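N-acetyltransferase family protein (Bacillus anthracis, PDB 3LNB) transfers the acetyl group of acetyl-coenzyme A to arylamines, including the drug sulfamethoxazole, which it thereby inactivates. Local coordinates at residues N267-F272 and K276-I281. The protein carries 1 engineered substitution. Numbering follows the deposited sequence.
With COA (coenzyme A), chain B.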
ATOM      1  N   ASN A 267      -7.408  18.975  -6.787  1.00 17.07           N
ATOM      2  CA  ASN A 267      -7.020  19.507  -5.484  1.00 17.46           C
ATOM      3  C   ASN A 267      -5.800  18.892  -4.831  1.00 16.59           C
ATOM      4  O   ASN A 267      -5.462  17.733  -5.072  1.00 15.86           O
ATOM      5  CB  ASN A 267      -8.178  19.345  -4.504  1.00 16.22           C
ATOM      6  CG  ASN A 267      -9.423  20.054  -4.957  1.00 16.95           C
ATOM      7  OD1 ASN A 267      -9.529  21.279  -4.842  1.00 15.62           O
ATOM      8  ND2 ASN A 267     -10.379  19.291  -5.489  1.00 16.05           N
ATOM      9  N   TYR A 268      -5.166  19.691  -3.976  1.00 16.15           N
ATOM     10  CA  TYR A 268      -4.009  19.263  -3.200  1.00 14.73           C
ATOM     11  C   TYR A 268      -4.476  19.289  -1.746  1.00 13.68           C
ATOM     12  O   TYR A 268      -4.840  20.345  -1.223  1.00 12.82           O
ATOM     13  CB  TYR A 268      -2.837  20.225  -3.388  1.00 15.15           C
ATOM     14  CG  TYR A 268      -1.579  19.796  -2.660  1.00 17.33           C
ATOM     15  CD1 TYR A 268      -1.090  18.492  -2.783  1.00 17.66           C
ATOM     16  CD2 TYR A 268      -0.850  20.704  -1.889  1.00 18.40           C
ATOM     17  CE1 TYR A 268       0.099  18.105  -2.161  1.00 19.78           C
ATOM     18  CE2 TYR A 268       0.341  20.327  -1.266  1.00 18.79           C
ATOM     19  CZ  TYR A 268       0.809  19.027  -1.409  1.00 19.67           C
ATOM     20  OH  TYR A 268       1.994  18.648  -0.822  1.00 21.36           O
ATOM     21  N   THR A 269      -4.482  18.123  -1.104  1.00 11.96           N
ATOM     22  CA  THR A 269      -4.933  18.014   0.277  1.00 11.90           C
ATOM     23  C   THR A 269      -3.788  17.680   1.221  1.00 12.80           C
ATOM     24  O   THR A 269      -3.101  16.661   1.065  1.00 13.25           O
ATOM     25  CB  THR A 269      -6.043  16.944   0.414  1.00 10.87           C
ATOM     26  OG1 THR A 269      -7.127  17.275  -0.462  1.00 13.18           O
ATOM     27  CG2 THR A 269      -6.573  16.890   1.847  1.00 12.27           C
ATOM     28  N   GLU A 270      -3.602  18.545   2.207  1.00 10.79           N
ATOM     29  CA  GLU A 270      -2.535  18.381   3.176  1.00 13.06           C
ATOM     30  C   GLU A 270      -3.037  18.160   4.601  1.00 13.41           C
ATOM     31  O   GLU A 270      -3.814  18.950   5.134  1.00 12.07           O
ATOM     32  CB  GLU A 270      -1.626  19.617   3.149  1.00 14.01           C
ATOM     33  CG  GLU A 270      -0.939  19.850   1.812  1.00 17.53           C
ATOM     34  CD  GLU A 270      -0.230  21.184   1.749  1.00 19.07           C
ATOM     35  OE1 GLU A 270      -0.913  22.215   1.523  1.00 20.19           O
ATOM     36  OE2 GLU A 270       1.006  21.201   1.935  1.00 18.40           O
ATOM     37  N   THR A 271      -2.591  17.065   5.200  1.00 13.69           N
ATOM     38  CA  THR A 271      -2.935  16.740   6.575  1.00 15.11           C
ATOM     39  C   THR A 271      -1.642  17.051   7.313  1.00 15.91           C
ATOM     40  O   THR A 271      -0.644  16.341   7.171  1.00 15.47           O
ATOM     41  CB  THR A 271      -3.297  15.261   6.714  1.00 15.72           C
ATOM     42  OG1 THR A 271      -4.372  14.954   5.818  1.00 16.75           O
ATOM     43  CG2 THR A 271      -3.719  14.954   8.144  1.00 16.27           C
ATOM     44  N   PHE A 272      -1.667  18.114   8.107  1.00 18.28           N
ATOM     45  CA  PHE A 272      -0.464  18.582   8.786  1.00 20.43           C
ATOM     46  C   PHE A 272      -0.675  18.971  10.247  1.00 21.84           C
ATOM     47  O   PHE A 272      -1.434  19.892  10.550  1.00 21.79           O
ATOM     48  CB  PHE A 272       0.064  19.766   7.970  1.00 20.95           C
ATOM     49  CG  PHE A 272       1.327  20.373   8.491  1.00 21.73           C
ATOM     50  CD1 PHE A 272       1.285  21.412   9.414  1.00 22.20           C
ATOM     51  CD2 PHE A 272       2.562  19.944   8.011  1.00 21.83           C
ATOM     52  CE1 PHE A 272       2.460  22.023   9.852  1.00 23.52           C
ATOM     53  CE2 PHE A 272       3.738  20.545   8.438  1.00 22.31           C
ATOM     54  CZ  PHE A 272       3.690  21.587   9.360  1.00 22.28           C
ATOM     55  N   LYS A 276      -6.197  19.766   8.382  1.00 18.83           N
ATOM     56  CA  LYS A 276      -6.449  19.147   7.094  1.00 20.25           C
ATOM     57  C   LYS A 276      -7.022  20.196   6.155  1.00 18.97           C
ATOM     58  O   LYS A 276      -8.150  20.662   6.327  1.00 20.56           O
ATOM     59  CB  LYS A 276      -7.416  17.975   7.256  1.00 21.89           C
ATOM     60  CG  LYS A 276      -7.614  17.152   5.997  1.00 23.63           C
ATOM     61  CD  LYS A 276      -8.611  16.031   6.257  1.00 26.71           C
ATOM     62  CE  LYS A 276      -7.925  14.769   6.743  1.00 27.16           C
ATOM     63  NZ  LYS A 276      -7.415  13.973   5.588  1.00 28.25           N
ATOM     64  N   ASN A 277      -6.222  20.567   5.166  1.00 17.59           N
ATOM     65  CA  ASN A 277      -6.595  21.580   4.190  1.00 17.55           C
ATOM     66  C   ASN A 277      -6.690  21.030   2.776  1.00 16.61           C
ATOM     67  O   ASN A 277      -5.976  20.086   2.411  1.00 16.14           O
ATOM     68  CB  ASN A 277      -5.566  22.716   4.212  1.00 17.67           C
ATOM     69  CG  ASN A 277      -5.717  23.616   5.419  1.00 22.58           C
ATOM     70  OD1 ASN A 277      -6.439  24.617   5.375  1.00 23.49           O
ATOM     71  ND2 ASN A 277      -5.052  23.260   6.513  1.00 21.39           N
ATOM     72  N   LYS A 278      -7.581  21.624   1.988  1.00 15.03           N
ATOM     73  CA  LYS A 278      -7.752  21.238   0.596  1.00 14.66           C
ATOM     74  C   LYS A 278      -7.616  22.510  -0.229  1.00 15.63           C
ATOM     75  O   LYS A 278      -8.269  23.512   0.049  1.00 15.92           O
ATOM     76  CB  LYS A 278      -9.127  20.604   0.350  1.00 14.19           C
ATOM     77  CG  LYS A 278      -9.272  20.014  -1.057  1.00 11.56           C
ATOM     78  CD  LYS A 278     -10.662  19.428  -1.314  1.00 14.80           C
ATOM     79  CE  LYS A 278     -10.993  18.260  -0.371  1.00 16.43           C
ATOM     80  NZ  LYS A 278     -10.130  17.060  -0.596  1.00 15.10           N
ATOM     81  N   ARG A 279      -6.760  22.467  -1.239  1.00 16.60           N
ATOM     82  CA  ARG A 279      -6.538  23.629  -2.084  1.00 19.47           C
ATOM     83  C   ARG A 279      -6.738  23.307  -3.561  1.00 19.30           C
ATOM     84  O   ARG A 279      -6.095  22.406  -4.103  1.00 18.48           O
ATOM     85  CB  ARG A 279      -5.125  24.177  -1.824  1.00 21.90           C
ATOM     86  CG  ARG A 279      -4.453  24.848  -3.017  1.00 26.16           C
ATOM     87  CD  ARG A 279      -3.329  25.770  -2.563  1.00 28.60           C
ATOM     88  NE  ARG A 279      -2.309  25.081  -1.780  1.00 32.67           N
ATOM     89  CZ  ARG A 279      -1.238  24.465  -2.287  1.00 35.37           C
ATOM     90  NH1 ARG A 279      -0.371  23.869  -1.470  1.00 35.52           N
ATOM     91  NH2 ARG A 279      -1.018  24.449  -3.600  1.00 35.24           N
ATOM     92  N   PRO A 280      -7.662  24.022  -4.227  1.00 19.69           N
ATOM     93  CA  PRO A 280      -7.908  23.777  -5.650  1.00 19.98           C
ATOM     94  C   PRO A 280      -6.639  24.165  -6.387  1.00 18.52           C
ATOM     95  O   PRO A 280      -6.008  25.158  -6.036  1.00 17.95           O
ATOM     96  CB  PRO A 280      -9.067  24.724  -5.972  1.00 21.22           C
ATOM     97  CG  PRO A 280      -9.753  24.889  -4.660  1.00 21.79           C
ATOM     98  CD  PRO A 280      -8.591  25.040  -3.714  1.00 21.12           C
ATOM     99  N   ILE A 281      -6.268  23.393  -7.396  1.00 19.13           N
ATOM    100  CA  ILE A 281      -5.050  23.667  -8.151  1.00 20.97           C
ATOM    101  C   ILE A 281      -5.304  23.779  -9.644  1.00 22.11           C
ATOM    102  O   ILE A 281      -6.387  23.459 -10.125  1.00 22.93           O
ATOM    103  CB  ILE A 281      -4.002  22.553  -7.938  1.00 21.13           C
ATOM    104  CG1 ILE A 281      -4.513  21.238  -8.531  1.00 21.99           C
ATOM    105  CG2 ILE A 281      -3.733  22.362  -6.461  1.00 22.42           C
ATOM    106  CD1 ILE A 281      -3.496  20.115  -8.488  1.00 21.58           C
TER
HETATM  107  N1A COA B1001      -9.080   6.716  -5.915  1.00 29.98           N
HETATM  108  C2A COA B1001      -8.963   7.918  -6.451  1.00 28.48           C
HETATM  109  N3A COA B1001      -9.153   9.018  -5.741  1.00 26.76           N
HETATM  110  C4A COA B1001      -9.472   8.940  -4.443  1.00 24.86           C
HETATM  111  C5A COA B1001      -9.608   7.695  -3.845  1.00 25.43           C
HETATM  112  C6A COA B1001      -9.399   6.562  -4.622  1.00 27.48           C
HETATM  113  N6A COA B1001      -9.500   5.347  -4.089  1.00 26.28           N
HETATM  114  N7A COA B1001      -9.910   7.896  -2.566  1.00 23.76           N
HETATM  115  C8A COA B1001      -9.959   9.210  -2.364  1.00 23.07           C
HETATM  116  N9A COA B1001      -9.688   9.852  -3.500  1.00 24.23           N
HETATM  117  C1B COA B1001      -9.540  11.319  -3.649  1.00 23.78           C
HETATM  118  C2B COA B1001     -10.788  12.101  -3.244  1.00 24.24           C
HETATM  119  O2B COA B1001     -11.740  12.091  -4.312  1.00 23.28           O
HETATM  120  C3B COA B1001     -10.193  13.497  -3.067  1.00 22.60           C
HETATM  121  O3B COA B1001     -10.232  14.224  -4.298  1.00 20.24           O
HETATM  122  P3B COA B1001     -10.436  15.820  -4.253  1.00 18.72           P
HETATM  123  O7A COA B1001      -9.579  16.468  -3.234  1.00 18.05           O
HETATM  124  O8A COA B1001     -10.142  16.359  -5.740  1.00 18.10           O
HETATM  125  O9A COA B1001     -12.004  16.041  -3.971  1.00 17.44           O
HETATM  126  C4B COA B1001      -8.745  13.219  -2.657  1.00 22.65           C
HETATM  127  O4B COA B1001      -8.577  11.792  -2.696  1.00 24.59           O
HETATM  128  C5B COA B1001      -8.467  13.701  -1.234  1.00 20.99           C
HETATM  129  O5B COA B1001      -9.303  13.001  -0.311  1.00 21.68           O
HETATM  130  P1A COA B1001      -9.360  13.476   1.223  1.00 18.63           P
HETATM  131  O1A COA B1001     -10.203  12.350   2.006  1.00 21.67           O
HETATM  132  O2A COA B1001      -9.960  14.822   1.357  1.00 16.76           O
HETATM  133  O3A COA B1001      -7.842  13.441   1.757  1.00 20.32           O
HETATM  134  P2A COA B1001      -7.074  12.104   2.221  1.00 18.69           P
HETATM  135  O4A COA B1001      -7.341  11.979   3.802  1.00 18.19           O
HETATM  136  O5A COA B1001      -5.630  12.204   1.909  1.00 20.05           O
HETATM  137  O6A COA B1001      -7.794  10.837   1.535  1.00 18.69           O
HETATM  138  CBP COA B1001      -6.650   8.910   0.520  1.00 16.17           C
HETATM  139  CCP COA B1001      -7.316  10.274   0.309  1.00 16.90           C
HETATM  140  CDP COA B1001      -5.340   9.092   1.289  1.00 15.04           C
HETATM  141  CEP COA B1001      -6.357   8.283  -0.844  1.00 14.64           C
HETATM  142  CAP COA B1001      -7.594   7.992   1.300  1.00 15.13           C
HETATM  143  OAP COA B1001      -8.834   7.877   0.597  1.00 17.17           O
HETATM  144  C9P COA B1001      -7.000   6.592   1.470  1.00 17.32           C
HETATM  145  O9P COA B1001      -6.064   6.388   2.241  1.00 17.15           O
HETATM  146  N8P COA B1001      -7.587   5.651   0.733  1.00 15.70           N
HETATM  147  C7P COA B1001      -7.184   4.237   0.764  1.00 17.18           C
HETATM  148  C6P COA B1001      -7.168   3.659  -0.654  1.00 17.76           C
HETATM  149  C5P COA B1001      -7.158   2.128  -0.625  1.00 17.25           C
HETATM  150  O5P COA B1001      -8.172   1.503  -0.324  1.00 16.67           O
HETATM  151  N4P COA B1001      -6.009   1.546  -0.962  1.00 15.86           N
HETATM  152  C3P COA B1001      -5.860   0.084  -0.971  1.00 16.63           C
HETATM  153  C2P COA B1001      -6.464  -0.524  -2.239  1.00 15.93           C
HETATM  154  S1P COA B1001      -5.530  -0.144  -3.767  1.00 20.15           S
HETATM  155  O   HOH W   1      -3.037  21.101   6.581  1.00 17.15           O
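K278 and T269, a non-hydrogen-bonded pair on the two arms of an antiparallel hairpin, meet where the NZ of K278 donates to the OG1 of T269 at 3.0 Å. The same ammonium reaches coenzyme A twice, at O7A of the 3'-phosphate (NZ to O7A 2.8 Å) and at O2A of the diphosphate, so three oxygens grip it. Its chain leaves with CG anti to the backbone N (chi1 -172°) and curls at the last two torsions, which set NZ beyond the end of the threonine hydroxyl. Two residues along each strand, on the same face, K276 NZ donates to T271 OG1 at 3.2 Å. K276 NZ also lies 2.7 Å from coenzyme A O4A, a diphosphate oxygen. At the other end ND2 of N267 gives coenzyme A O8A a nearly straight bond (175°), while OD1 only rests against CA and the ring of P280. The two lysines probably offset part of the phosphates' negative charge.

The reverse face carries Y268, E270 and R279. The guanidinium of R279 sets its NH1 at the tyrosine ring edge, 3.2 Å from Y268 CD2, with the two planes 64° apart, and makes a weak, long salt bridge to E270 OE1. Backbone bonds in both directions join Y268 with R279 and E270 with N277, and a water links E270 O to N277 ND2.

Strand 275-280 is one edge strand of its five-stranded sheet; strand 267-272 pairs on its other flank with strand 259-263, whose H260 and S262 also bind the cofactor. Y268 and I281 pack onto helix 283-294, where S293 bonds the tyrosine hydroxyl.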